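Local coordinates for protein Trypsin/chymotrypsin inhibitor (Alocasia macrorrhizos, PDB 5YCZ) that inhibits trypsin and alpha-chymotrypsin, acting as a Kunitz-type serine protease inhibitor that assembles as a homodimer, at residues A[18-23]-A[28-33]; A[80-83]-A[87-90]; A[90-93]-A[98-101]; A[155-160]-A[164-169]. All coordinates share one frame; numbering follows the deposited sequence.

Interaction 1 (A[18-23]-A[28-33]); sequences YYATSV and GGLTLA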
# COMPACT_ATOMS: atom_id res chain seq x y z
N TYR A 18 11.43 -2.17 0.80
CA TYR A 18 12.75 -2.09 0.17
C TYR A 18 12.78 -0.95 -0.84
O TYR A 18 11.83 -0.76 -1.60
CB TYR A 18 13.11 -3.40 -0.55
CG TYR A 18 13.10 -4.65 0.30
CD1 TYR A 18 11.90 -5.26 0.68
CD2 TYR A 18 14.29 -5.25 0.71
CE1 TYR A 18 11.89 -6.40 1.47
CE2 TYR A 18 14.28 -6.39 1.48
CZ TYR A 18 13.09 -6.95 1.86
OH TYR A 18 13.09 -8.08 2.64
N TYR A 19 13.87 -0.21 -0.86
CA TYR A 19 14.09 0.81 -1.87
C TYR A 19 14.73 0.18 -3.11
O TYR A 19 15.64 -0.65 -2.99
CB TYR A 19 15.02 1.90 -1.34
CG TYR A 19 14.53 2.72 -0.17
CD1 TYR A 19 13.30 3.37 -0.19
CD2 TYR A 19 15.34 2.90 0.95
CE1 TYR A 19 12.88 4.13 0.89
CE2 TYR A 19 14.94 3.67 2.03
CZ TYR A 19 13.71 4.28 1.99
OH TYR A 19 13.31 5.04 3.08
N ALA A 20 14.29 0.62 -4.29
CA ALA A 20 14.85 0.14 -5.56
C ALA A 20 15.91 1.12 -6.04
O ALA A 20 15.66 1.96 -6.91
CB ALA A 20 13.76 -0.06 -6.60
N THR A 21 17.11 0.98 -5.49
CA THR A 21 18.22 1.86 -5.85
C THR A 21 18.73 1.55 -7.25
O THR A 21 18.84 0.38 -7.65
CB THR A 21 19.37 1.72 -4.86
OG1 THR A 21 20.09 0.48 -5.11
CG2 THR A 21 18.83 1.72 -3.46
N SER A 22 19.09 2.58 -7.97
CA SER A 22 19.55 2.39 -9.34
C SER A 22 21.00 1.90 -9.33
O SER A 22 21.87 2.51 -8.71
CB SER A 22 19.39 3.70 -10.10
OG SER A 22 20.41 3.83 -11.06
N VAL A 23 21.24 0.77 -9.99
CA VAL A 23 22.61 0.29 -10.19
C VAL A 23 23.45 1.35 -10.90
O VAL A 23 24.44 1.85 -10.36
CB VAL A 23 22.62 -1.04 -10.96
CG1 VAL A 23 24.02 -1.36 -11.39
CG2 VAL A 23 22.07 -2.13 -10.08
N GLY A 28 18.47 7.94 -9.54
CA GLY A 28 17.67 7.81 -8.34
C GLY A 28 16.78 6.57 -8.32
O GLY A 28 16.58 5.88 -9.32
N GLY A 29 16.25 6.28 -7.13
CA GLY A 29 15.30 5.20 -6.98
C GLY A 29 13.95 5.47 -7.66
O GLY A 29 13.80 6.39 -8.47
N LEU A 30 12.96 4.66 -7.30
CA LEU A 30 11.64 4.73 -7.92
C LEU A 30 10.65 5.46 -7.02
O LEU A 30 10.77 5.47 -5.79
CB LEU A 30 11.10 3.33 -8.24
CG LEU A 30 12.07 2.42 -9.00
CD1 LEU A 30 11.41 1.15 -9.51
CD2 LEU A 30 12.64 3.17 -10.16
N THR A 31 9.65 6.08 -7.66
CA THR A 31 8.62 6.85 -6.98
C THR A 31 7.38 6.89 -7.89
O THR A 31 7.25 6.09 -8.82
CB THR A 31 9.17 8.25 -6.61
OG1 THR A 31 8.19 9.02 -5.89
CG2 THR A 31 9.62 9.00 -7.86
N LEU A 32 6.46 7.81 -7.60
CA LEU A 32 5.19 7.96 -8.29
C LEU A 32 5.08 9.39 -8.78
O LEU A 32 5.41 10.32 -8.04
CB LEU A 32 4.03 7.65 -7.35
CG LEU A 32 3.86 6.20 -6.92
CD1 LEU A 32 2.60 5.98 -6.08
CD2 LEU A 32 3.82 5.34 -8.17
N ALA A 33 4.63 9.59 -10.02
CA ALA A 33 4.60 10.93 -10.60
C ALA A 33 3.45 11.10 -11.58
O ALA A 33 3.06 10.17 -12.28
CB ALA A 33 5.91 11.28 -11.32
O HOH W 1 15.82 3.22 -9.67
O HOH W 2 12.81 3.34 -4.59

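Interaction 2 (A[80-83]-A[87-90]); sequences EPTR and STVW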
# COMPACT_ATOMS: atom_id res chain seq x y z
N GLU A 80 2.05 3.11 0.40
CA GLU A 80 1.82 4.39 1.07
C GLU A 80 0.56 5.00 0.49
O GLU A 80 0.10 4.60 -0.58
CB GLU A 80 3.00 5.36 0.92
CG GLU A 80 3.65 5.36 -0.43
CD GLU A 80 4.90 6.23 -0.44
OE1 GLU A 80 4.77 7.46 -0.67
OE2 GLU A 80 6.01 5.69 -0.21
N PRO A 81 -0.05 5.94 1.20
CA PRO A 81 -1.17 6.65 0.61
C PRO A 81 -0.64 7.62 -0.43
O PRO A 81 0.55 7.91 -0.52
CB PRO A 81 -1.83 7.38 1.79
CG PRO A 81 -1.24 6.77 2.99
CD PRO A 81 0.15 6.36 2.59
N THR A 82 -1.60 8.14 -1.17
CA THR A 82 -1.34 8.79 -2.43
C THR A 82 -2.44 9.80 -2.63
O THR A 82 -3.52 9.67 -2.03
CB THR A 82 -1.29 7.71 -3.52
OG1 THR A 82 -0.00 7.08 -3.51
CG2 THR A 82 -1.61 8.23 -4.88
N ARG A 83 -2.17 10.81 -3.44
CA ARG A 83 -3.18 11.80 -3.79
C ARG A 83 -4.22 11.29 -4.78
O ARG A 83 -5.18 12.01 -5.08
CB ARG A 83 -2.50 13.05 -4.36
CG ARG A 83 -1.83 12.86 -5.72
CD ARG A 83 -1.62 14.22 -6.36
NE ARG A 83 -0.60 14.24 -7.40
CZ ARG A 83 -0.87 14.11 -8.69
NH1 ARG A 83 -2.13 13.94 -9.07
NH2 ARG A 83 0.12 14.16 -9.58
N SER A 87 -5.22 2.04 -6.62
CA SER A 87 -4.21 1.32 -5.85
C SER A 87 -2.82 1.69 -6.34
O SER A 87 -2.62 2.05 -7.50
CB SER A 87 -4.44 -0.19 -5.94
OG SER A 87 -4.09 -0.71 -7.21
N THR A 88 -1.87 1.64 -5.43
CA THR A 88 -0.47 1.81 -5.77
C THR A 88 0.20 0.51 -6.23
O THR A 88 1.43 0.39 -6.17
CB THR A 88 0.28 2.39 -4.58
OG1 THR A 88 -0.03 1.60 -3.42
CG2 THR A 88 -0.16 3.83 -4.34
N VAL A 89 -0.59 -0.47 -6.65
CA VAL A 89 -0.08 -1.71 -7.24
C VAL A 89 0.33 -1.43 -8.68
O VAL A 89 -0.45 -0.87 -9.46
CB VAL A 89 -1.14 -2.82 -7.17
CG1 VAL A 89 -0.74 -3.98 -8.04
CG2 VAL A 89 -1.32 -3.30 -5.76
N TRP A 90 1.54 -1.83 -9.05
CA TRP A 90 2.01 -1.64 -10.41
C TRP A 90 1.18 -2.46 -11.38
O TRP A 90 0.82 -3.61 -11.10
CB TRP A 90 3.45 -2.08 -10.55
CG TRP A 90 4.47 -1.29 -9.87
CD1 TRP A 90 4.30 -0.40 -8.85
CD2 TRP A 90 5.86 -1.33 -10.15
NE1 TRP A 90 5.52 0.12 -8.48
CE2 TRP A 90 6.49 -0.44 -9.27
CE3 TRP A 90 6.64 -2.04 -11.07
CZ2 TRP A 90 7.85 -0.23 -9.28
CZ3 TRP A 90 7.99 -1.84 -11.08
CH2 TRP A 90 8.59 -0.93 -10.19

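Interaction 3 (A[90-93]-A[98-101]); sequences WTFD and FVTT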
# COMPACT_ATOMS: atom_id res chain seq x y z
N TRP A 90 1.54 -1.83 -9.05
CA TRP A 90 2.01 -1.64 -10.41
C TRP A 90 1.18 -2.46 -11.38
O TRP A 90 0.82 -3.61 -11.10
CB TRP A 90 3.45 -2.08 -10.55
CG TRP A 90 4.47 -1.29 -9.87
CD1 TRP A 90 4.30 -0.40 -8.85
CD2 TRP A 90 5.86 -1.33 -10.15
NE1 TRP A 90 5.52 0.12 -8.48
CE2 TRP A 90 6.49 -0.44 -9.27
CE3 TRP A 90 6.64 -2.04 -11.07
CZ2 TRP A 90 7.85 -0.23 -9.28
CZ3 TRP A 90 7.99 -1.84 -11.08
CH2 TRP A 90 8.59 -0.93 -10.19
N THR A 91 0.91 -1.88 -12.54
CA THR A 91 0.32 -2.63 -13.63
C THR A 91 0.89 -2.06 -14.91
O THR A 91 1.23 -0.87 -14.98
CB THR A 91 -1.22 -2.57 -13.61
OG1 THR A 91 -1.78 -3.24 -14.75
CG2 THR A 91 -1.69 -1.12 -13.57
N PHE A 92 1.06 -2.90 -15.91
CA PHE A 92 1.65 -2.44 -17.16
C PHE A 92 0.54 -2.03 -18.10
O PHE A 92 -0.22 -2.89 -18.57
CB PHE A 92 2.55 -3.50 -17.80
CG PHE A 92 3.30 -2.98 -18.98
CD1 PHE A 92 4.39 -2.13 -18.81
CD2 PHE A 92 2.92 -3.31 -20.27
CE1 PHE A 92 5.08 -1.64 -19.89
CE2 PHE A 92 3.59 -2.81 -21.36
CZ PHE A 92 4.69 -1.97 -21.18
N ASP A 93 0.41 -0.73 -18.35
CA ASP A 93 -0.56 -0.21 -19.32
C ASP A 93 0.00 -0.52 -20.70
O ASP A 93 0.98 0.10 -21.14
CB ASP A 93 -0.79 1.28 -19.11
CG ASP A 93 -1.82 1.89 -20.10
OD1 ASP A 93 -2.23 1.23 -21.08
OD2 ASP A 93 -2.23 3.06 -19.90
N PHE A 98 4.08 1.99 -20.49
CA PHE A 98 4.85 2.16 -19.25
C PHE A 98 4.06 1.57 -18.08
O PHE A 98 2.99 1.01 -18.26
CB PHE A 98 5.25 3.64 -18.99
CG PHE A 98 4.11 4.64 -19.12
CD1 PHE A 98 3.18 4.79 -18.12
CD2 PHE A 98 4.02 5.48 -20.22
CE1 PHE A 98 2.14 5.72 -18.22
CE2 PHE A 98 2.99 6.43 -20.32
CZ PHE A 98 2.05 6.54 -19.33
N VAL A 99 4.60 1.72 -16.87
CA VAL A 99 3.98 1.14 -15.67
C VAL A 99 3.16 2.20 -14.95
O VAL A 99 3.66 3.30 -14.65
CB VAL A 99 5.03 0.53 -14.74
CG1 VAL A 99 4.34 -0.07 -13.53
CG2 VAL A 99 5.85 -0.52 -15.49
N THR A 100 1.90 1.88 -14.67
CA THR A 100 1.00 2.82 -14.00
C THR A 100 0.43 2.13 -12.78
O THR A 100 0.89 1.05 -12.40
CB THR A 100 -0.10 3.31 -14.94
OG1 THR A 100 -0.77 4.44 -14.34
CG2 THR A 100 -1.11 2.22 -15.19
N THR A 101 -0.56 2.73 -12.15
CA THR A 101 -1.06 2.20 -10.89
C THR A 101 -2.43 1.59 -11.11
O THR A 101 -2.88 1.41 -12.24
CB THR A 101 -1.05 3.31 -9.84
OG1 THR A 101 -1.53 4.53 -10.43
CG2 THR A 101 0.37 3.55 -9.34

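Interaction 4 (A[155-160]-A[164-169]); sequences LGLAEG and VLLNIN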
# COMPACT_ATOMS: atom_id res chain seq x y z
N LEU A 155 11.90 -4.02 -18.04
CA LEU A 155 11.69 -2.60 -17.82
C LEU A 155 12.99 -1.83 -17.97
O LEU A 155 14.02 -2.21 -17.40
CB LEU A 155 11.12 -2.35 -16.43
CG LEU A 155 9.71 -2.89 -16.19
CD1 LEU A 155 9.18 -2.49 -14.83
CD2 LEU A 155 8.75 -2.43 -17.29
N GLY A 156 12.95 -0.76 -18.76
CA GLY A 156 14.07 0.14 -18.86
C GLY A 156 13.61 1.55 -18.58
O GLY A 156 12.41 1.83 -18.55
N LEU A 157 14.56 2.44 -18.35
CA LEU A 157 14.21 3.84 -18.16
C LEU A 157 13.78 4.46 -19.48
O LEU A 157 14.40 4.23 -20.52
CB LEU A 157 15.39 4.61 -17.57
CG LEU A 157 15.92 4.11 -16.23
CD1 LEU A 157 17.10 4.94 -15.79
CD2 LEU A 157 14.81 4.08 -15.20
N ALA A 158 12.72 5.27 -19.44
CA ALA A 158 12.09 5.80 -20.64
C ALA A 158 11.95 7.31 -20.53
O ALA A 158 11.15 7.80 -19.73
CB ALA A 158 10.72 5.16 -20.86
N GLU A 159 12.72 8.05 -21.33
CA GLU A 159 12.65 9.51 -21.30
C GLU A 159 11.25 9.95 -21.67
O GLU A 159 10.76 9.63 -22.75
CB GLU A 159 13.66 10.12 -22.27
CG GLU A 159 15.10 10.04 -21.80
CD GLU A 159 15.41 11.06 -20.72
OE1 GLU A 159 14.47 11.67 -20.17
OE2 GLU A 159 16.62 11.25 -20.43
N GLY A 160 10.62 10.70 -20.77
CA GLY A 160 9.20 10.95 -20.92
C GLY A 160 8.83 12.40 -21.11
O GLY A 160 7.69 12.67 -21.49
N VAL A 164 11.00 10.50 -16.01
CA VAL A 164 11.56 9.25 -16.52
C VAL A 164 10.65 8.12 -16.07
O VAL A 164 10.39 7.95 -14.88
CB VAL A 164 12.99 9.05 -16.01
CG1 VAL A 164 13.47 7.68 -16.33
CG2 VAL A 164 13.89 10.12 -16.62
N LEU A 165 10.11 7.38 -17.03
CA LEU A 165 9.15 6.33 -16.72
C LEU A 165 9.82 4.99 -17.00
O LEU A 165 11.01 4.93 -17.35
CB LEU A 165 7.85 6.54 -17.52
CG LEU A 165 7.04 7.83 -17.23
CD1 LEU A 165 5.61 7.62 -17.55
CD2 LEU A 165 7.11 8.27 -15.79
N LEU A 166 9.07 3.90 -16.79
CA LEU A 166 9.56 2.55 -17.07
C LEU A 166 8.78 1.97 -18.24
O LEU A 166 7.57 1.79 -18.14
CB LEU A 166 9.40 1.64 -15.86
CG LEU A 166 10.18 2.03 -14.58
CD1 LEU A 166 9.84 1.05 -13.47
CD2 LEU A 166 11.68 2.07 -14.83
N ASN A 167 9.47 1.67 -19.34
CA ASN A 167 8.86 0.99 -20.47
C ASN A 167 9.56 -0.34 -20.69
O ASN A 167 10.44 -0.73 -19.92
CB ASN A 167 8.91 1.87 -21.74
CG ASN A 167 10.34 2.09 -22.26
OD1 ASN A 167 11.31 2.03 -21.50
ND2 ASN A 167 10.45 2.41 -23.53
N ILE A 168 9.16 -1.04 -21.75
CA ILE A 168 9.84 -2.27 -22.14
C ILE A 168 11.09 -1.90 -22.91
O ILE A 168 11.01 -1.28 -23.98
CB ILE A 168 8.93 -3.18 -23.00
CG1 ILE A 168 7.68 -3.59 -22.23
CG2 ILE A 168 9.74 -4.40 -23.47
CD1 ILE A 168 7.94 -4.72 -21.26
N ASN A 169 12.24 -2.29 -22.40
CA ASN A 169 13.48 -2.07 -23.14
C ASN A 169 14.40 -3.27 -22.91
O ASN A 169 15.06 -3.37 -21.87
CB ASN A 169 14.15 -0.78 -22.72
CG ASN A 169 15.36 -0.49 -23.53
OD1 ASN A 169 16.07 -1.39 -23.98
ND2 ASN A 169 15.61 0.80 -23.75

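Interaction 1 (A[18-23]-A[28-33])
L30 turns its CG beside its own backbone N (chi1 -50°), and its extended outer torsion (chi2 -170°) carries CD1 onward past A20. The leucine branch point therefore meets the methyl of A20, with L30 CG 3.8 Å from A20 CB and L30 CD1 at 3.9 Å from the same carbon. Beside this apolar pair the two backbones share no direct hydrogen bond within these segments; two waters bridge them instead. One water donates to both A20 O and G28 O, at 3.0 and 2.8 Å from the water oxygen. A second accepts from A20 N and L30 N, so both backbone polar atoms of A20 are satisfied by water on this side. In the beta-trefoil of the Kunitz inhibitors, strand 18-22 pairs with strands 55-60 and 176-180, whereas strand 30-33 belongs to a different sheet next to strand 42-45; the contact spans that division, and A20 also touches L56, predicted to belong to the reactive bond. The direct polar approach is a CA-H...O contact, G29 CA lying 3.3 Å from A20 O with an angle of 132° at the hydrogen. Further along, S22 CB comes within 3.6 Å of G28 O, which accepts from Q45 NE2 as well as from the water.

Interaction 2 (A[80-83]-A[87-90])
E80 and T88 mark the nearest approach of the two backbones, their CA atoms 7.7 Å apart, a spacing too wide for direct strand pairing. Both segments, 80-83 and 87-90, lie in the irregular loop that joins strand 74-77 to strand 91-93 of the beta-trefoil. C84, between the two segments, is probably disulfide-bonded to C39, as in relatives. The contact across this loop is made chiefly by one methyl group. T88 CG2 sits 3.4 Å from T82 OG1 and 3.8 Å from E80 O, meeting a hydroxyl and a carbonyl oxygen at once. The two threonine side chains run past each other in opposite directions instead of meeting end to end, with T82 CB 4.1 Å from T88 CG2.

The torsions account for this choice of branches. T88 places its hydroxyl between its backbone N and carbonyl carbon (chi1 51°), where OG1 bonds to F78 O, and this puts CG2 on the side of the other segment. T82 has OG1 beside its own backbone N (chi1 -80°), which presents oxygen to that methyl. L32 packs against both threonines. The carboxylate of E80 is engaged separately, in a salt bridge from OE1 to R54 NH1. The loop also contributes to the homodimer: E80 and P81 pack on F59 of the second subunit, and the backbones of T82 and S87 hydrogen-bond to that subunit. Within the contact itself, T88 OG1 stands 4.1 Å from E80 O.

Interaction 3 (A[90-93]-A[98-101])
V99 is set between two aromatic side chains by its two methyls, one for each. Its CG1, anti to the backbone N (chi1 -179°), reaches W90 at an oblique angle, 3.7 Å from W90 CB and 3.9 Å from W90 CG. Its CG2 comes to the rim of the F92 ring, near the ring plane and 4.0 Å from F92 CD1. The F92 side chain leans toward the other strand, its CD1 3.5 Å from F98 O. Behind these side chains strands 91-93 and 98-100 form a short antiparallel hairpin of the beta-trefoil. T91 and T100 form a hydrogen-bonded pair: T91 N donates to T100 O at 2.9 Å, and T100 N to T91 O at 2.8 Å with an N-H...O angle of 164°. On the face carrying these threonines their CG2 methyls meet at 3.8 Å. The two faces thus differ in chemistry. F92 and V99 share an apolar one, with W90 beside V99 at the start of the hairpin, and these three pack on V43, L166 and I168. The other is mixed, T91 and T100 lying beside F98 and D93, and there T100 OG1 is satisfied by N42 OD1 and L41 O of the same chain.

Interaction 4 (A[155-160]-A[164-169])
G156 and A158 supply the backbone hydrogen bonds that tie strand 153-159 to strand 164-168 as an antiparallel hairpin of the beta-trefoil. G156 pairs with N167, its N donating to N167 O at 2.8 Å and its O accepting from N167 N in the carbonyl plane. A158 pairs with L165 in the same reciprocal way; L165 N to A158 O is nearly straight at the hydrogen (171°), whereas A158 N to L165 O is more bent (139°). The short strand axes depart well from strict antiparallel, at 134°, a measure of how strongly the hairpin twists.

CA-H...O contacts flank these bonds, among them L155 CA to N167 O at 3.1 Å and L166 CA to G156 O at 3.3 Å.

The apolar contacts gather round L157 and L166. L157 CD2 touches L166 CD2 at 3.7 Å, and L157 CB touches V164 CG1 at 3.8 Å. L166 turns its other branch to L155, the two side chains crossing at about a right angle with their CD1 atoms 3.8 Å apart. L155 and L166 also pack on W90, whereas L157, on the same face as L166, is more exposed and touches Q45 and H174.

At the far end N169 OD1 bonds to S172 N, and N169 CB rests 4.0 Å from G156 CA.

Interactions 1 to 4 follow one another along the chain, with interactions 2 and 3 sharing W90, and all lie within the single beta-trefoil domain. Their centres are about 11 to 20 Å apart, closest between 3 and 4 and farthest between 2 and 4. Strands 30-33, 153-159 and 164-168 belong to one six-stranded antiparallel sheet, so interactions 1 and 4 reach the same sheet. W90 joins all four in the core: its CH2 lies 3.6 Å from L30 CD1, and its CZ3 is 4.0 Å from L155 CD1. Between interactions 3 and 4, F92 CZ meets I168 CG1 at 3.6 Å. The side chains of A20 and W90 also approach L56, placing this core next to the predicted reactive bond.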